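Local coordinates for protein polyketide synthase (Synechococcus sp., PDB 4GOX) that probably transfers a sulfo group from PAPS to activate an intermediate of hydrocarbon biosynthesis, as the sulfotransferase domain of an olefin synthase, at residues L154-P158 and Y159-E163; V211-E214 and D215-D219; L224-I227 and C228-L231; T269-P272 and A273-D276. All coordinates share one frame; numbering follows the deposited sequence.

Contact 1. Residues L154-P158 and Y159-E163; sequences LVRHP and YAVIE. With A3P (adenosine-3'-5'-diphosphate), chain B.
I162 N donates to P158 O at 2.9 Å, the shortest hydrogen bond between residues 154-158 and 159-163, where strand gives way to helix. V161 N donates in the same way to H157 O at 3.1 Å, and these two i to i+4 bonds form the first helical turn. H157, the N-cap, supplies a further acceptor: its CG lies anti to the backbone N (chi1 -164°), which brings ND1 to Y159 N in a bent bond of 3.1 Å, with the donor close to the imidazole plane. The same ring presents its edge to the face of Y159 in an offset edge-to-face pair, the centroids 5.2 Å apart and the planes at 60°. The far nitrogen of the imidazole, NE2, hydrogen-bonds to D301 O near the end of the modelled chain.

R156, one residue earlier, takes the other direction. Its chain is extended, and the methyl of A160 lies over one face of the guanidinium, NE to CB 3.4 Å. Beyond that methyl, R156 NH1 and NH2 make two weak bonds to the ribose O2' of A3P, at 3.0 and 3.2 Å, while NH1 also bonds to R34 O and NH2 to L274 O. With S164 of the same helix bonded to the nucleotide as well, this strand-to-helix turn is consistent with the 3'-phosphate-binding motif of the sulfotransferase family.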
loop_
_atom_site.group_PDB
_atom_site.type_symbol
_atom_site.label_atom_id
_atom_site.label_comp_id
_atom_site.label_asym_id
_atom_site.label_seq_id
_atom_site.Cartn_x
_atom_site.Cartn_y
_atom_site.Cartn_z
ATOM N N LEU A 154 -4.826 -2.333 5.728
ATOM C CA LEU A 154 -4.928 -3.777 5.526
ATOM C C LEU A 154 -4.111 -4.465 6.600
ATOM O O LEU A 154 -2.948 -4.122 6.804
ATOM C CB LEU A 154 -4.490 -4.157 4.089
ATOM C CG LEU A 154 -4.359 -5.638 3.751
ATOM C CD1 LEU A 154 -5.695 -6.366 3.851
ATOM C CD2 LEU A 154 -3.803 -5.792 2.380
ATOM N N VAL A 155 -4.747 -5.377 7.350
ATOM C CA VAL A 155 -4.104 -6.064 8.478
ATOM C C VAL A 155 -4.099 -7.555 8.268
ATOM O O VAL A 155 -5.115 -8.124 7.842
ATOM C CB VAL A 155 -4.731 -5.714 9.865
ATOM C CG1 VAL A 155 -3.838 -6.193 11.010
ATOM C CG2 VAL A 155 -4.993 -4.212 10.005
ATOM N N ARG A 156 -2.963 -8.196 8.620
ATOM C CA ARG A 156 -2.786 -9.657 8.582
ATOM C C ARG A 156 -2.277 -10.121 9.936
ATOM O O ARG A 156 -1.678 -9.336 10.676
ATOM C CB ARG A 156 -1.866 -10.108 7.436
ATOM C CG ARG A 156 -1.876 -11.637 7.214
ATOM C CD ARG A 156 -1.009 -12.019 6.037
ATOM N NE ARG A 156 -1.107 -13.442 5.729
ATOM C CZ ARG A 156 -0.347 -14.062 4.833
ATOM N NH1 ARG A 156 0.599 -13.399 4.183
ATOM N NH2 ARG A 156 -0.510 -15.354 4.599
ATOM N N HIS A 157 -2.557 -11.379 10.278
ATOM C CA HIS A 157 -2.175 -12.027 11.532
ATOM C C HIS A 157 -0.668 -11.866 11.758
ATOM O O HIS A 157 0.074 -12.071 10.790
ATOM C CB HIS A 157 -2.559 -13.513 11.486
ATOM C CG HIS A 157 -2.566 -14.160 12.835
ATOM N ND1 HIS A 157 -1.390 -14.460 13.498
ATOM C CD2 HIS A 157 -3.611 -14.511 13.617
ATOM C CE1 HIS A 157 -1.755 -14.989 14.655
ATOM N NE2 HIS A 157 -3.081 -15.046 14.768
ATOM N N PRO A 158 -0.188 -11.429 12.972
ATOM C CA PRO A 158 1.268 -11.251 13.169
ATOM C C PRO A 158 2.105 -12.502 12.822
ATOM O O PRO A 158 3.153 -12.354 12.184
ATOM C CB PRO A 158 1.387 -10.882 14.666
ATOM C CG PRO A 158 0.101 -11.367 15.304
ATOM C CD PRO A 158 -0.928 -11.116 14.211
ATOM N N TYR A 159 1.613 -13.730 13.182
ATOM C CA TYR A 159 2.287 -15.018 12.914
ATOM C C TYR A 159 2.496 -15.240 11.436
ATOM O O TYR A 159 3.570 -15.697 11.049
ATOM C CB TYR A 159 1.480 -16.222 13.469
ATOM C CG TYR A 159 1.540 -16.457 14.964
ATOM C CD1 TYR A 159 2.165 -15.549 15.810
ATOM C CD2 TYR A 159 0.966 -17.586 15.534
ATOM C CE1 TYR A 159 2.245 -15.774 17.181
ATOM C CE2 TYR A 159 1.035 -17.820 16.908
ATOM C CZ TYR A 159 1.672 -16.906 17.731
ATOM O OH TYR A 159 1.744 -17.113 19.090
ATOM N N ALA A 160 1.463 -14.947 10.609
ATOM C CA ALA A 160 1.533 -15.121 9.151
ATOM C C ALA A 160 2.517 -14.146 8.540
ATOM O O ALA A 160 3.318 -14.551 7.711
ATOM C CB ALA A 160 0.166 -14.952 8.528
ATOM N N VAL A 161 2.511 -12.873 8.999
ATOM C CA VAL A 161 3.456 -11.862 8.507
ATOM C C VAL A 161 4.916 -12.272 8.848
ATOM O O VAL A 161 5.774 -12.259 7.963
ATOM C CB VAL A 161 3.094 -10.452 9.025
ATOM C CG1 VAL A 161 4.250 -9.471 8.837
ATOM C CG2 VAL A 161 1.818 -9.935 8.361
ATOM N N ILE A 162 5.161 -12.662 10.112
ATOM C CA ILE A 162 6.475 -13.060 10.642
ATOM C C ILE A 162 7.053 -14.219 9.847
ATOM O O ILE A 162 8.170 -14.103 9.352
ATOM C CB ILE A 162 6.477 -13.304 12.183
ATOM C CG1 ILE A 162 6.239 -11.988 12.940
ATOM C CG2 ILE A 162 7.797 -13.952 12.633
ATOM C CD1 ILE A 162 5.696 -12.142 14.356
ATOM N N GLU A 163 6.276 -15.298 9.687
ATOM C CA GLU A 163 6.657 -16.482 8.920
ATOM C C GLU A 163 7.039 -16.101 7.474
ATOM O O GLU A 163 8.106 -16.500 7.006
ATOM C CB GLU A 163 5.507 -17.509 8.953
ATOM C CG GLU A 163 5.839 -18.860 8.334
ATOM C CD GLU A 163 5.789 -18.924 6.819
ATOM O OE1 GLU A 163 4.830 -18.379 6.226
ATOM O OE2 GLU A 163 6.730 -19.495 6.223
HETATM P P1 A3P B . 3.600 -15.373 0.901
HETATM O O1P A3P B . 4.904 -15.258 1.652
HETATM O O2P A3P B . 3.821 -15.501 -0.592
HETATM O O3P A3P B . 2.583 -16.297 1.512
HETATM P P2 A3P B . 2.338 -8.249 0.276
HETATM O O4P A3P B . 1.744 -7.214 1.189
HETATM O O5P A3P B . 3.822 -8.436 0.349
HETATM O O6P A3P B . 1.783 -8.167 -1.127
HETATM O "O5'" A3P B . 1.770 -9.655 0.798
HETATM C "C5'" A3P B . 2.329 -10.895 0.331
HETATM C "C4'" A3P B . 1.409 -12.039 0.743
HETATM O "O4'" A3P B . 0.108 -11.907 0.185
HETATM C "C3'" A3P B . 1.857 -13.409 0.273
HETATM O "O3'" A3P B . 2.890 -13.928 1.104
HETATM C "C2'" A3P B . 0.578 -14.217 0.313
HETATM O "O2'" A3P B . 0.385 -14.869 1.571
HETATM C "C1'" A3P B . -0.523 -13.188 0.115
HETATM N N9 A3P B . -1.082 -13.414 -1.238
HETATM C C8 A3P B . -0.460 -13.105 -2.411
HETATM N N7 A3P B . -1.214 -13.479 -3.470
HETATM C C5 A3P B . -2.331 -14.040 -2.971
HETATM C C6 A3P B . -3.528 -14.681 -3.549
HETATM N N6 A3P B . -3.656 -14.730 -4.887
HETATM N N1 A3P B . -4.478 -15.154 -2.703
HETATM C C2 A3P B . -4.352 -15.068 -1.354
HETATM N N3 A3P B . -3.264 -14.531 -0.755
HETATM C C4 A3P B . -2.246 -14.005 -1.497
#

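Contact 2. Residues V211-E214 and D215-D219; sequences VIYE and DLVRD. With A3P (adenosine-3'-5'-diphosphate), chain B.
Two first torsions bring Y213 and V217 together: CG of Y213 is anti to the backbone N (chi1 166°), while CG1 of V217 points back beside its own N (chi1 -54°). The valine thereby crosses the phenol at a slant, CG1 reaching Y213 CE1 at 3.5 Å and CG2 lying over one ring face. Held against this methyl pair, the tyrosine directs its hydroxyl at the adenine of A3P, and OH donates to N3 at 2.7 Å, with the acceptor in the plane of the ring.

The turn beneath is helical from its N-cap, I212, whose O accepts L216 N at 2.9 Å and, weakly, D215 N. On the outer side R218 bends back so that the E214 carbonyl oxygen sits 3.6 Å above the centre of its guanidinium plane. From there R218 NH1 forms a salt bridge of 2.8 Å with D215 OD2. E214 turns its carboxylate the other way, to Y300 OH and H157 N.

Strand 208-212 thus passes directly into helix 213-218 at the edge of the parallel sheet. V211 and L216 pack on V223 of helix 220-231, L216 and V217 reach helix 37-45, and Y213 lies against L154 of strand 149-155.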
loop_
_atom_site.group_PDB
_atom_site.type_symbol
_atom_site.label_atom_id
_atom_site.label_comp_id
_atom_site.label_asym_id
_atom_site.label_seq_id
_atom_site.Cartn_x
_atom_site.Cartn_y
_atom_site.Cartn_z
ATOM N N VAL A 211 -9.149 -3.366 7.055
ATOM C CA VAL A 211 -9.495 -4.530 6.244
ATOM C C VAL A 211 -8.654 -5.682 6.776
ATOM O O VAL A 211 -7.425 -5.590 6.820
ATOM C CB VAL A 211 -9.231 -4.299 4.719
ATOM C CG1 VAL A 211 -9.486 -5.578 3.932
ATOM C CG2 VAL A 211 -10.101 -3.171 4.171
ATOM N N ILE A 212 -9.308 -6.752 7.176
ATOM C CA ILE A 212 -8.639 -7.944 7.677
ATOM C C ILE A 212 -8.367 -8.870 6.499
ATOM O O ILE A 212 -9.305 -9.384 5.888
ATOM C CB ILE A 212 -9.485 -8.618 8.789
ATOM C CG1 ILE A 212 -9.820 -7.606 9.928
ATOM C CG2 ILE A 212 -8.802 -9.873 9.311
ATOM C CD1 ILE A 212 -8.561 -6.937 10.678
ATOM N N TYR A 213 -7.073 -9.090 6.196
ATOM C CA TYR A 213 -6.616 -9.970 5.117
ATOM C C TYR A 213 -7.347 -11.319 5.135
ATOM O O TYR A 213 -7.772 -11.782 4.070
ATOM C CB TYR A 213 -5.101 -10.185 5.198
ATOM C CG TYR A 213 -4.624 -11.333 4.344
ATOM C CD1 TYR A 213 -4.369 -11.159 2.985
ATOM C CD2 TYR A 213 -4.450 -12.603 4.886
ATOM C CE1 TYR A 213 -3.939 -12.222 2.190
ATOM C CE2 TYR A 213 -4.029 -13.671 4.103
ATOM C CZ TYR A 213 -3.767 -13.474 2.756
ATOM O OH TYR A 213 -3.352 -14.530 1.992
ATOM N N GLU A 214 -7.497 -11.937 6.339
ATOM C CA GLU A 214 -8.175 -13.232 6.536
ATOM C C GLU A 214 -9.618 -13.142 6.065
ATOM O O GLU A 214 -10.071 -14.064 5.413
ATOM C CB GLU A 214 -8.106 -13.715 8.013
ATOM C CG GLU A 214 -6.708 -14.082 8.508
ATOM C CD GLU A 214 -5.692 -12.962 8.711
ATOM O OE1 GLU A 214 -6.080 -11.772 8.683
ATOM O OE2 GLU A 214 -4.494 -13.277 8.884
ATOM N N ASP A 215 -10.320 -12.008 6.317
ATOM C CA ASP A 215 -11.696 -11.831 5.820
ATOM C C ASP A 215 -11.677 -11.618 4.280
ATOM O O ASP A 215 -12.538 -12.117 3.585
ATOM C CB ASP A 215 -12.376 -10.626 6.499
ATOM C CG ASP A 215 -12.629 -10.744 7.998
ATOM O OD1 ASP A 215 -12.944 -9.698 8.634
ATOM O OD2 ASP A 215 -12.508 -11.873 8.542
ATOM N N LEU A 216 -10.704 -10.844 3.766
ATOM C CA LEU A 216 -10.592 -10.579 2.343
ATOM C C LEU A 216 -10.449 -11.876 1.544
ATOM O O LEU A 216 -11.105 -12.030 0.532
ATOM C CB LEU A 216 -9.400 -9.628 2.089
ATOM C CG LEU A 216 -8.997 -9.293 0.639
ATOM C CD1 LEU A 216 -10.114 -8.548 -0.108
ATOM C CD2 LEU A 216 -7.684 -8.493 0.629
ATOM N N VAL A 217 -9.597 -12.795 1.979
ATOM C CA VAL A 217 -9.390 -14.009 1.206
ATOM C C VAL A 217 -10.494 -15.046 1.359
ATOM O O VAL A 217 -10.704 -15.847 0.447
ATOM C CB VAL A 217 -7.956 -14.583 1.269
ATOM C CG1 VAL A 217 -6.927 -13.527 0.886
ATOM C CG2 VAL A 217 -7.649 -15.182 2.630
ATOM N N ARG A 218 -11.230 -15.003 2.481
ATOM C CA ARG A 218 -12.329 -15.953 2.706
ATOM C C ARG A 218 -13.603 -15.483 2.013
ATOM O O ARG A 218 -14.324 -16.302 1.478
ATOM C CB ARG A 218 -12.579 -16.177 4.197
ATOM C CG ARG A 218 -11.505 -16.992 4.907
ATOM C CD ARG A 218 -11.990 -17.443 6.276
ATOM N NE ARG A 218 -12.615 -16.341 7.009
ATOM C CZ ARG A 218 -12.064 -15.708 8.038
ATOM N NH1 ARG A 218 -12.698 -14.698 8.619
ATOM N NH2 ARG A 218 -10.878 -16.088 8.504
ATOM N N ASP A 219 -13.888 -14.173 2.022
ATOM C CA ASP A 219 -15.071 -13.650 1.335
ATOM C C ASP A 219 -14.709 -12.354 0.587
ATOM O O ASP A 219 -15.037 -11.254 1.054
ATOM C CB ASP A 219 -16.263 -13.488 2.303
ATOM C CG ASP A 219 -17.614 -13.282 1.623
ATOM O OD1 ASP A 219 -18.630 -13.179 2.347
ATOM O OD2 ASP A 219 -17.652 -13.183 0.356
HETATM P P1 A3P B . 3.600 -15.373 0.901
HETATM O O1P A3P B . 4.904 -15.258 1.652
HETATM O O2P A3P B . 3.821 -15.501 -0.592
HETATM O O3P A3P B . 2.583 -16.297 1.512
HETATM P P2 A3P B . 2.338 -8.249 0.276
HETATM O O4P A3P B . 1.744 -7.214 1.189
HETATM O O5P A3P B . 3.822 -8.436 0.349
HETATM O O6P A3P B . 1.783 -8.167 -1.127
HETATM O "O5'" A3P B . 1.770 -9.655 0.798
HETATM C "C5'" A3P B . 2.329 -10.895 0.331
HETATM C "C4'" A3P B . 1.409 -12.039 0.743
HETATM O "O4'" A3P B . 0.108 -11.907 0.185
HETATM C "C3'" A3P B . 1.857 -13.409 0.273
HETATM O "O3'" A3P B . 2.890 -13.928 1.104
HETATM C "C2'" A3P B . 0.578 -14.217 0.313
HETATM O "O2'" A3P B . 0.385 -14.869 1.571
HETATM C "C1'" A3P B . -0.523 -13.188 0.115
HETATM N N9 A3P B . -1.082 -13.414 -1.238
HETATM C C8 A3P B . -0.460 -13.105 -2.411
HETATM N N7 A3P B . -1.214 -13.479 -3.470
HETATM C C5 A3P B . -2.331 -14.040 -2.971
HETATM C C6 A3P B . -3.528 -14.681 -3.549
HETATM N N6 A3P B . -3.656 -14.730 -4.887
HETATM N N1 A3P B . -4.478 -15.154 -2.703
HETATM C C2 A3P B . -4.352 -15.068 -1.354
HETATM N N3 A3P B . -3.264 -14.531 -0.755
HETATM C C4 A3P B . -2.246 -14.005 -1.497
HETATM O O HOH W 1 -12.192 -6.756 7.007
#

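Contact 3. Residues L224-I227 and C228-L231; sequences LTNI and CDFL
Four successive backbone bonds, each from a residue to the carbonyl four places earlier, run from C228 N to L224 O through to L231 N to I227 O and make this a regular stretch of alpha-helix. On its inner side I227 and L231 lie side by side and point the same way. The branch methyl CG2 of I227, anti to the backbone N, is the part that touches, meeting L231 CD1 at 3.9 Å. L231 CG also rests 3.4 Å from I227 O, beside the backbone bond that this oxygen accepts.

C228 tucks in one turn after L224, its SG 3.3 Å from L224 O. Polar groups occupy the outer side. T225 and D229 run alongside each other, with the threonine CG2 4.1 Å from D229 OD2, and T225 OG1 turns back to R221 O.

The division is that of an amphipathic helix. L224 and I227 meet helix 37-45, and I227, F230 and L231 lean on strand 149-155, whereas N226 and D229 face solvent. The carboxylate of D229 and T225 O are both acceptors and do not bond each other; the recognised hydrogen bonds between 224-227 and 228-231 are backbone ones, joined by apolar contact on the buried side.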
loop_
_atom_site.group_PDB
_atom_site.type_symbol
_atom_site.label_atom_id
_atom_site.label_comp_id
_atom_site.label_asym_id
_atom_site.label_seq_id
_atom_site.Cartn_x
_atom_site.Cartn_y
_atom_site.Cartn_z
ATOM N N LEU A 224 -14.529 -6.568 -0.523
ATOM C CA LEU A 224 -14.331 -5.600 -1.603
ATOM C C LEU A 224 -15.560 -4.700 -1.795
ATOM O O LEU A 224 -15.394 -3.551 -2.179
ATOM C CB LEU A 224 -13.882 -6.287 -2.906
ATOM C CG LEU A 224 -12.440 -6.864 -2.870
ATOM C CD1 LEU A 224 -12.288 -8.039 -3.837
ATOM C CD2 LEU A 224 -11.408 -5.789 -3.162
ATOM N N THR A 225 -16.781 -5.198 -1.481
ATOM C CA THR A 225 -18.010 -4.391 -1.537
ATOM C C THR A 225 -17.902 -3.274 -0.492
ATOM O O THR A 225 -18.166 -2.122 -0.817
ATOM C CB THR A 225 -19.256 -5.287 -1.395
ATOM O OG1 THR A 225 -19.413 -6.001 -2.619
ATOM C CG2 THR A 225 -20.536 -4.510 -1.079
ATOM N N ASN A 226 -17.445 -3.616 0.735
ATOM C CA ASN A 226 -17.236 -2.654 1.819
ATOM C C ASN A 226 -16.171 -1.612 1.439
ATOM O O ASN A 226 -16.333 -0.424 1.755
ATOM C CB ASN A 226 -16.830 -3.363 3.109
ATOM C CG ASN A 226 -17.903 -4.222 3.715
ATOM O OD1 ASN A 226 -19.105 -3.959 3.595
ATOM N ND2 ASN A 226 -17.484 -5.253 4.425
ATOM N N ILE A 227 -15.093 -2.055 0.769
ATOM C CA ILE A 227 -14.001 -1.174 0.316
ATOM C C ILE A 227 -14.559 -0.189 -0.730
ATOM O O ILE A 227 -14.285 1.005 -0.631
ATOM C CB ILE A 227 -12.769 -1.970 -0.194
ATOM C CG1 ILE A 227 -12.115 -2.759 0.960
ATOM C CG2 ILE A 227 -11.758 -1.038 -0.854
ATOM C CD1 ILE A 227 -11.001 -3.693 0.533
ATOM N N CYS A 228 -15.379 -0.701 -1.692
ATOM C CA CYS A 228 -16.045 0.080 -2.733
ATOM C C CYS A 228 -16.972 1.149 -2.128
ATOM O O CYS A 228 -16.976 2.299 -2.591
ATOM C CB CYS A 228 -16.804 -0.836 -3.697
ATOM S SG CYS A 228 -15.732 -1.726 -4.857
ATOM N N ASP A 229 -17.739 0.766 -1.083
ATOM C CA ASP A 229 -18.640 1.673 -0.371
ATOM C C ASP A 229 -17.827 2.781 0.293
ATOM O O ASP A 229 -18.231 3.947 0.256
ATOM C CB ASP A 229 -19.480 0.912 0.675
ATOM C CG ASP A 229 -20.496 -0.082 0.113
ATOM O OD1 ASP A 229 -20.865 0.044 -1.090
ATOM O OD2 ASP A 229 -20.938 -0.970 0.874
ATOM N N PHE A 230 -16.659 2.413 0.862
ATOM C CA PHE A 230 -15.741 3.340 1.521
ATOM C C PHE A 230 -15.148 4.348 0.528
ATOM O O PHE A 230 -15.137 5.546 0.811
ATOM C CB PHE A 230 -14.635 2.564 2.254
ATOM C CG PHE A 230 -13.539 3.423 2.849
ATOM C CD1 PHE A 230 -13.782 4.214 3.970
ATOM C CD2 PHE A 230 -12.249 3.386 2.335
ATOM C CE1 PHE A 230 -12.763 4.996 4.528
ATOM C CE2 PHE A 230 -11.232 4.170 2.891
ATOM C CZ PHE A 230 -11.497 4.974 3.977
ATOM N N LEU A 231 -14.699 3.859 -0.643
ATOM C CA LEU A 231 -14.114 4.678 -1.709
ATOM C C LEU A 231 -15.150 5.452 -2.547
ATOM O O LEU A 231 -14.768 6.340 -3.310
ATOM C CB LEU A 231 -13.229 3.806 -2.621
ATOM C CG LEU A 231 -12.026 3.100 -1.960
ATOM C CD1 LEU A 231 -11.338 2.174 -2.945
ATOM C CD2 LEU A 231 -11.040 4.097 -1.365
#

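Contact 4. Residues T269-P272 and A273-D276; sequences TIDP and ALAD. With A3P (adenosine-3'-5'-diphosphate), chain B.
The adenine pocket of A3P is lined by the loop in which D271 and L274 meet, and the base is read there by backbone atoms. D271 N donates to A3P N1 at 2.9 Å, and A3P N6 donates to T269 O, also at 2.9 Å. One length of loop therefore supplies both a donor and an acceptor to the hydrogen-bonding edge of the purine, a complementarity that suits adenine. Between the two, I270 brings its CA up to N1.

L274 comes from a different direction. Its CD1 sits over a face of the purine, 3.4 Å from N3, and the same methyl is 3.9 Å from D271 CB, where the two side chains cross at about a right angle. The leucine reaches the base because CG lies beside its backbone N, anti to the carbonyl carbon (chi1 -62°).

An Asx turn bends the chain between D271 and L274. D271 OD1 accepts A273 N at 3.1 Å, the N-H coming from above the carboxylate plane, 49° out of it. Residues D271-L274 also form a beta-turn, closed only by a weak bond of 3.4 Å from L274 N to D271 O. A275 N follows with an equally weak one to P272 O at 3.5 Å, and residues 273-275 keep helical backbone angles. The leucine packs on Y213, and A275 touches V217 of helix 213-218. Farther along, D276 OD2 forms a salt bridge with R279.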
loop_
_atom_site.group_PDB
_atom_site.type_symbol
_atom_site.label_atom_id
_atom_site.label_comp_id
_atom_site.label_asym_id
_atom_site.label_seq_id
_atom_site.Cartn_x
_atom_site.Cartn_y
_atom_site.Cartn_z
ATOM N N THR A 269 -5.679 -18.209 -8.047
ATOM C CA THR A 269 -6.880 -17.566 -7.527
ATOM C C THR A 269 -6.634 -16.821 -6.209
ATOM O O THR A 269 -5.520 -16.867 -5.668
ATOM C CB THR A 269 -7.985 -18.629 -7.350
ATOM O OG1 THR A 269 -9.202 -17.971 -6.970
ATOM C CG2 THR A 269 -7.614 -19.701 -6.313
ATOM N N ILE A 270 -7.706 -16.174 -5.682
ATOM C CA ILE A 270 -7.741 -15.556 -4.360
ATOM C C ILE A 270 -7.774 -16.807 -3.483
ATOM O O ILE A 270 -8.801 -17.507 -3.429
ATOM C CB ILE A 270 -8.994 -14.651 -4.164
ATOM C CG1 ILE A 270 -9.030 -13.503 -5.211
ATOM C CG2 ILE A 270 -9.062 -14.115 -2.709
ATOM C CD1 ILE A 270 -10.406 -12.969 -5.517
ATOM N N ASP A 271 -6.596 -17.185 -2.968
ATOM C CA ASP A 271 -6.406 -18.420 -2.222
ATOM C C ASP A 271 -6.809 -18.312 -0.739
ATOM O O ASP A 271 -6.057 -17.745 0.042
ATOM C CB ASP A 271 -4.958 -18.920 -2.394
ATOM C CG ASP A 271 -4.712 -20.362 -1.983
ATOM O OD1 ASP A 271 -5.631 -20.984 -1.401
ATOM O OD2 ASP A 271 -3.596 -20.869 -2.246
ATOM N N PRO A 272 -7.945 -18.925 -0.319
ATOM C CA PRO A 272 -8.327 -18.862 1.104
ATOM C C PRO A 272 -7.435 -19.669 2.045
ATOM O O PRO A 272 -7.500 -19.454 3.251
ATOM C CB PRO A 272 -9.766 -19.378 1.109
ATOM C CG PRO A 272 -9.846 -20.278 -0.076
ATOM C CD PRO A 272 -8.930 -19.697 -1.110
ATOM N N ALA A 273 -6.621 -20.599 1.509
ATOM C CA ALA A 273 -5.708 -21.418 2.315
ATOM C C ALA A 273 -4.548 -20.582 2.893
ATOM O O ALA A 273 -4.067 -20.889 3.983
ATOM C CB ALA A 273 -5.169 -22.575 1.488
ATOM N N LEU A 274 -4.122 -19.515 2.184
ATOM C CA LEU A 274 -3.036 -18.636 2.642
ATOM C C LEU A 274 -3.370 -17.862 3.915
ATOM O O LEU A 274 -2.454 -17.496 4.652
ATOM C CB LEU A 274 -2.491 -17.728 1.526
ATOM C CG LEU A 274 -1.868 -18.443 0.321
ATOM C CD1 LEU A 274 -1.716 -17.513 -0.832
ATOM C CD2 LEU A 274 -0.517 -19.071 0.663
ATOM N N ALA A 275 -4.676 -17.675 4.212
ATOM C CA ALA A 275 -5.147 -17.030 5.441
ATOM C C ALA A 275 -4.784 -17.891 6.651
ATOM O O ALA A 275 -4.241 -17.373 7.620
ATOM C CB ALA A 275 -6.654 -16.835 5.397
ATOM N N ASP A 276 -5.023 -19.217 6.562
ATOM C CA ASP A 276 -4.776 -20.182 7.632
ATOM C C ASP A 276 -3.311 -20.632 7.813
ATOM O O ASP A 276 -3.059 -21.639 8.478
ATOM C CB ASP A 276 -5.750 -21.373 7.515
ATOM C CG ASP A 276 -7.215 -20.978 7.588
ATOM O OD1 ASP A 276 -7.969 -21.319 6.651
ATOM O OD2 ASP A 276 -7.607 -20.319 8.579
HETATM P P1 A3P B . 3.600 -15.373 0.901
HETATM O O1P A3P B . 4.904 -15.258 1.652
HETATM O O2P A3P B . 3.821 -15.501 -0.592
HETATM O O3P A3P B . 2.583 -16.297 1.512
HETATM P P2 A3P B . 2.338 -8.249 0.276
HETATM O O4P A3P B . 1.744 -7.214 1.189
HETATM O O5P A3P B . 3.822 -8.436 0.349
HETATM O O6P A3P B . 1.783 -8.167 -1.127
HETATM O "O5'" A3P B . 1.770 -9.655 0.798
HETATM C "C5'" A3P B . 2.329 -10.895 0.331
HETATM C "C4'" A3P B . 1.409 -12.039 0.743
HETATM O "O4'" A3P B . 0.108 -11.907 0.185
HETATM C "C3'" A3P B . 1.857 -13.409 0.273
HETATM O "O3'" A3P B . 2.890 -13.928 1.104
HETATM C "C2'" A3P B . 0.578 -14.217 0.313
HETATM O "O2'" A3P B . 0.385 -14.869 1.571
HETATM C "C1'" A3P B . -0.523 -13.188 0.115
HETATM N N9 A3P B . -1.082 -13.414 -1.238
HETATM C C8 A3P B . -0.460 -13.105 -2.411
HETATM N N7 A3P B . -1.214 -13.479 -3.470
HETATM C C5 A3P B . -2.331 -14.040 -2.971
HETATM C C6 A3P B . -3.528 -14.681 -3.549
HETATM N N6 A3P B . -3.656 -14.730 -4.887
HETATM N N1 A3P B . -4.478 -15.154 -2.703
HETATM C C2 A3P B . -4.352 -15.068 -1.354
HETATM N N3 A3P B . -3.264 -14.531 -0.755
HETATM C C4 A3P B . -2.246 -14.005 -1.497
#

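Along the chain the four contacts come in series, and contacts 1, 2 and 4 converge on one bound nucleotide. Contacts 1 and 2 stand at the ends of neighbouring strands, 149-155 and 208-212, of the parallel sheet, their centres about 12 Å apart and joined by backbone bonds from V155 to V211 and Y213. Contact 4, from the loop beyond helix 220-231, meets the same ligand, its centre about 9 Å from that of contact 2 and 13 Å from that of contact 1. Contact 3 lies farther off, centres about 23 Å from contact 1, yet its L224 packs on L216 of the preceding helix and its I227 on V211 of strand 208-212. Strand ends and a late loop thus supply part of the pocket, and G36, S37 and T38 another.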